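Local structure of molybdate-binding protein MolA (3PSH) at residues I14-Q25 and L83-N92. The protein binds molybdate and tungstate in the periplasm and serves the MolBC ABC transporter as its solute-binding protein for low-affinity molybdate import. Sequence-based numbering, arbitrary orientation.
Sequences IPDHINRAVVLQ and LKPDVVFVTN
Leu83 O is gripped side-on by the guanidinium of Arg20. Arg20 NE donates to Leu83 O at 2.8 Å and Arg20 NH2 to the same oxygen at 2.7 Å, and the oxygen lies in the guanidinium plane. A bend at chi3 (80°) turns the group onto this carbonyl, just past the end of helix 77-82. NE also makes a weak bond to Lys84 O.

Asp86 OD2 accepts from Asn19 N at 2.8 Å, nearly straight (174°), through its syn lone pair. A water donates to the same OD2 and to His17 O. The methylene of Asp86 faces the ring of Pro15, and CD1 of Ile18 lies against CG of Asp86. Asp86 N donates to Arg20 O.

Beyond this point strands 21-24 and 87-91 run parallel as the two inner strands of a four-stranded sheet, order 2-1-3-4, in one lobe of the binding protein. Phe89 spans Val22 and Leu24: Phe89 N donates to Val22 O at 2.9 Å, and Phe89 O accepts from Leu24 N. Val22 N bonds to Val87 O.

One face of the sheet carries Ala21, Val23, Val87 and Phe89. CB of Ala21 meets CG1 of Val87 at 3.5 Å, and helix 132-151 covers Ala21 and Phe89. On the other face, CG2 of Val22 touches CD1 of Leu83, and CD1 of Leu24 packs on CG1 of Val88 at 3.7 Å.

At the C-terminal ends, another water links Leu24 O to Thr91 N. Asn92 OD1 is hydrogen-bonded to Tyr280, a molybdate-binding residue. Gln25 is the N-cap residue of helix 26-34, whose first two residues, His26 and Gln27, bind molybdate.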
# COMPACT_ATOMS: atom_id res chain seq x y z
N ILE A 14 3.30 22.14 -13.25
CA ILE A 14 3.60 22.43 -11.81
C ILE A 14 4.76 23.39 -11.74
O ILE A 14 5.54 23.48 -12.69
CB ILE A 14 3.93 21.16 -11.01
CG1 ILE A 14 5.16 20.45 -11.64
CG2 ILE A 14 2.68 20.16 -11.09
CD1 ILE A 14 5.58 19.18 -10.84
N PRO A 15 4.95 24.03 -10.59
CA PRO A 15 6.14 24.87 -10.43
C PRO A 15 7.44 24.07 -10.55
O PRO A 15 7.50 22.84 -10.38
CB PRO A 15 6.01 25.33 -8.98
CG PRO A 15 4.57 25.34 -8.70
CD PRO A 15 4.07 24.10 -9.41
N ASP A 16 8.52 24.80 -10.84
CA ASP A 16 9.79 24.15 -10.91
C ASP A 16 10.28 23.55 -9.58
O ASP A 16 11.05 22.52 -9.60
CB ASP A 16 10.83 25.21 -11.35
CG ASP A 16 10.73 25.56 -12.76
OD1 ASP A 16 10.08 24.93 -13.58
OD2 ASP A 16 11.52 26.47 -13.13
N HIS A 17 9.85 24.11 -8.47
CA HIS A 17 10.18 23.56 -7.15
C HIS A 17 8.90 23.47 -6.40
O HIS A 17 8.04 24.35 -6.50
CB HIS A 17 11.20 24.40 -6.40
CG HIS A 17 12.39 24.69 -7.25
ND1 HIS A 17 13.27 23.70 -7.65
CD2 HIS A 17 12.82 25.86 -7.80
CE1 HIS A 17 14.24 24.26 -8.37
NE2 HIS A 17 13.99 25.57 -8.48
N ILE A 18 8.83 22.41 -5.58
CA ILE A 18 7.69 22.21 -4.68
C ILE A 18 8.16 22.25 -3.20
O ILE A 18 9.09 21.48 -2.70
CB ILE A 18 7.10 20.79 -4.99
CG1 ILE A 18 6.42 20.74 -6.35
CG2 ILE A 18 6.01 20.35 -3.99
CD1 ILE A 18 5.40 21.81 -6.48
N ASN A 19 7.46 23.10 -2.45
CA ASN A 19 7.77 23.19 -1.03
C ASN A 19 6.52 23.16 -0.12
O ASN A 19 6.62 23.16 1.07
CB ASN A 19 8.54 24.47 -0.73
CG ASN A 19 9.89 24.44 -1.32
OD1 ASN A 19 10.21 25.16 -2.33
ND2 ASN A 19 10.72 23.62 -0.74
N ARG A 20 5.35 23.24 -0.78
CA ARG A 20 4.04 23.31 -0.08
C ARG A 20 2.99 22.33 -0.62
O ARG A 20 1.86 22.68 -0.92
CB ARG A 20 3.49 24.76 -0.11
CG ARG A 20 4.45 25.66 0.64
CD ARG A 20 3.93 27.12 0.70
NE ARG A 20 2.95 27.03 1.77
CZ ARG A 20 3.20 26.98 3.08
NH1 ARG A 20 4.45 27.23 3.59
NH2 ARG A 20 2.15 26.76 3.93
N ALA A 21 3.39 21.04 -0.67
CA ALA A 21 2.51 20.07 -1.31
C ALA A 21 1.46 19.67 -0.26
O ALA A 21 1.80 19.59 0.96
CB ALA A 21 3.36 18.82 -1.66
N VAL A 22 0.29 19.31 -0.77
CA VAL A 22 -0.70 18.73 0.20
C VAL A 22 -0.90 17.30 -0.30
O VAL A 22 -1.09 17.09 -1.48
CB VAL A 22 -1.98 19.59 0.21
CG1 VAL A 22 -3.12 18.82 0.93
CG2 VAL A 22 -1.62 20.84 1.05
N VAL A 23 -0.80 16.31 0.60
CA VAL A 23 -0.79 14.93 0.12
C VAL A 23 -2.03 14.19 0.65
O VAL A 23 -2.08 13.85 1.82
CB VAL A 23 0.53 14.16 0.57
CG1 VAL A 23 0.39 12.73 0.03
CG2 VAL A 23 1.74 14.88 -0.06
N LEU A 24 -3.04 14.06 -0.24
CA LEU A 24 -4.36 13.51 0.18
C LEU A 24 -4.53 12.01 -0.06
O LEU A 24 -5.60 11.53 -0.47
CB LEU A 24 -5.54 14.35 -0.43
CG LEU A 24 -5.51 15.91 -0.07
CD1 LEU A 24 -6.75 16.54 -0.70
CD2 LEU A 24 -5.39 16.16 1.47
N GLN A 25 -3.43 11.28 0.07
CA GLN A 25 -3.41 9.83 -0.19
C GLN A 25 -2.29 9.30 0.71
O GLN A 25 -1.15 9.82 0.64
CB GLN A 25 -3.10 9.57 -1.67
CG GLN A 25 -3.38 8.05 -2.03
CD GLN A 25 -2.54 7.51 -3.12
OE1 GLN A 25 -3.11 6.96 -4.12
NE2 GLN A 25 -1.23 7.68 -3.04
N LEU A 83 -3.27 27.21 3.36
CA LEU A 83 -1.95 26.58 3.34
C LEU A 83 -1.06 27.08 2.20
O LEU A 83 0.16 26.72 2.13
CB LEU A 83 -2.00 25.04 3.26
CG LEU A 83 -2.84 24.50 4.38
CD1 LEU A 83 -2.94 22.93 4.00
CD2 LEU A 83 -2.10 24.74 5.68
N LYS A 84 -1.63 27.84 1.24
CA LYS A 84 -0.85 28.30 0.10
C LYS A 84 -0.14 27.11 -0.61
O LYS A 84 1.09 27.20 -0.90
CB LYS A 84 0.19 29.39 0.50
CG LYS A 84 -0.62 30.69 1.02
CD LYS A 84 0.36 31.87 1.34
CE LYS A 84 -0.47 33.04 1.98
NZ LYS A 84 0.51 34.00 2.61
N PRO A 85 -0.93 26.03 -0.90
CA PRO A 85 -0.21 24.87 -1.53
C PRO A 85 0.29 25.15 -2.92
O PRO A 85 -0.27 26.04 -3.64
CB PRO A 85 -1.25 23.79 -1.58
CG PRO A 85 -2.57 24.49 -1.40
CD PRO A 85 -2.38 25.85 -0.87
N ASP A 86 1.34 24.46 -3.31
CA ASP A 86 1.77 24.55 -4.71
C ASP A 86 1.42 23.32 -5.57
O ASP A 86 1.51 23.35 -6.81
CB ASP A 86 3.26 24.94 -4.81
CG ASP A 86 4.21 24.13 -3.90
OD1 ASP A 86 3.79 23.09 -3.31
OD2 ASP A 86 5.42 24.51 -3.70
N VAL A 87 0.98 22.24 -4.89
CA VAL A 87 0.45 21.04 -5.59
C VAL A 87 -0.36 20.23 -4.58
O VAL A 87 -0.01 20.31 -3.42
CB VAL A 87 1.66 20.15 -6.15
CG1 VAL A 87 2.57 19.62 -4.99
CG2 VAL A 87 1.17 19.07 -7.17
N VAL A 88 -1.34 19.45 -5.04
CA VAL A 88 -2.13 18.46 -4.24
C VAL A 88 -1.97 17.15 -4.97
O VAL A 88 -2.30 17.07 -6.18
CB VAL A 88 -3.61 18.84 -4.17
CG1 VAL A 88 -4.45 17.87 -3.32
CG2 VAL A 88 -3.71 20.28 -3.47
N PHE A 89 -1.54 16.16 -4.21
CA PHE A 89 -1.59 14.77 -4.69
C PHE A 89 -2.89 14.20 -4.23
O PHE A 89 -3.24 14.38 -3.09
CB PHE A 89 -0.49 13.92 -4.04
CG PHE A 89 0.89 14.24 -4.56
CD1 PHE A 89 1.46 13.47 -5.63
CD2 PHE A 89 1.62 15.26 -3.96
CE1 PHE A 89 2.80 13.81 -6.10
CE2 PHE A 89 2.94 15.56 -4.42
CZ PHE A 89 3.50 14.78 -5.45
N VAL A 90 -3.59 13.56 -5.17
CA VAL A 90 -4.86 12.88 -4.81
C VAL A 90 -4.73 11.41 -5.20
O VAL A 90 -3.93 11.07 -6.10
CB VAL A 90 -6.11 13.55 -5.50
CG1 VAL A 90 -6.17 15.04 -5.01
CG2 VAL A 90 -6.14 13.39 -7.06
N THR A 91 -5.61 10.56 -4.64
CA THR A 91 -5.69 9.14 -5.11
C THR A 91 -6.40 9.09 -6.49
O THR A 91 -7.28 9.90 -6.82
CB THR A 91 -6.40 8.33 -4.03
OG1 THR A 91 -6.15 6.92 -4.22
CG2 THR A 91 -7.87 8.67 -3.91
N ASN A 92 -6.09 8.01 -7.23
CA ASN A 92 -6.60 7.85 -8.54
C ASN A 92 -8.11 7.82 -8.64
O ASN A 92 -8.65 8.24 -9.62
CB ASN A 92 -6.00 6.63 -9.22
CG ASN A 92 -6.27 5.36 -8.42
OD1 ASN A 92 -5.83 5.23 -7.24
ND2 ASN A 92 -7.10 4.53 -8.98
O HOH W 1 6.46 26.23 -5.40
O HOH W 2 -7.31 11.85 -2.72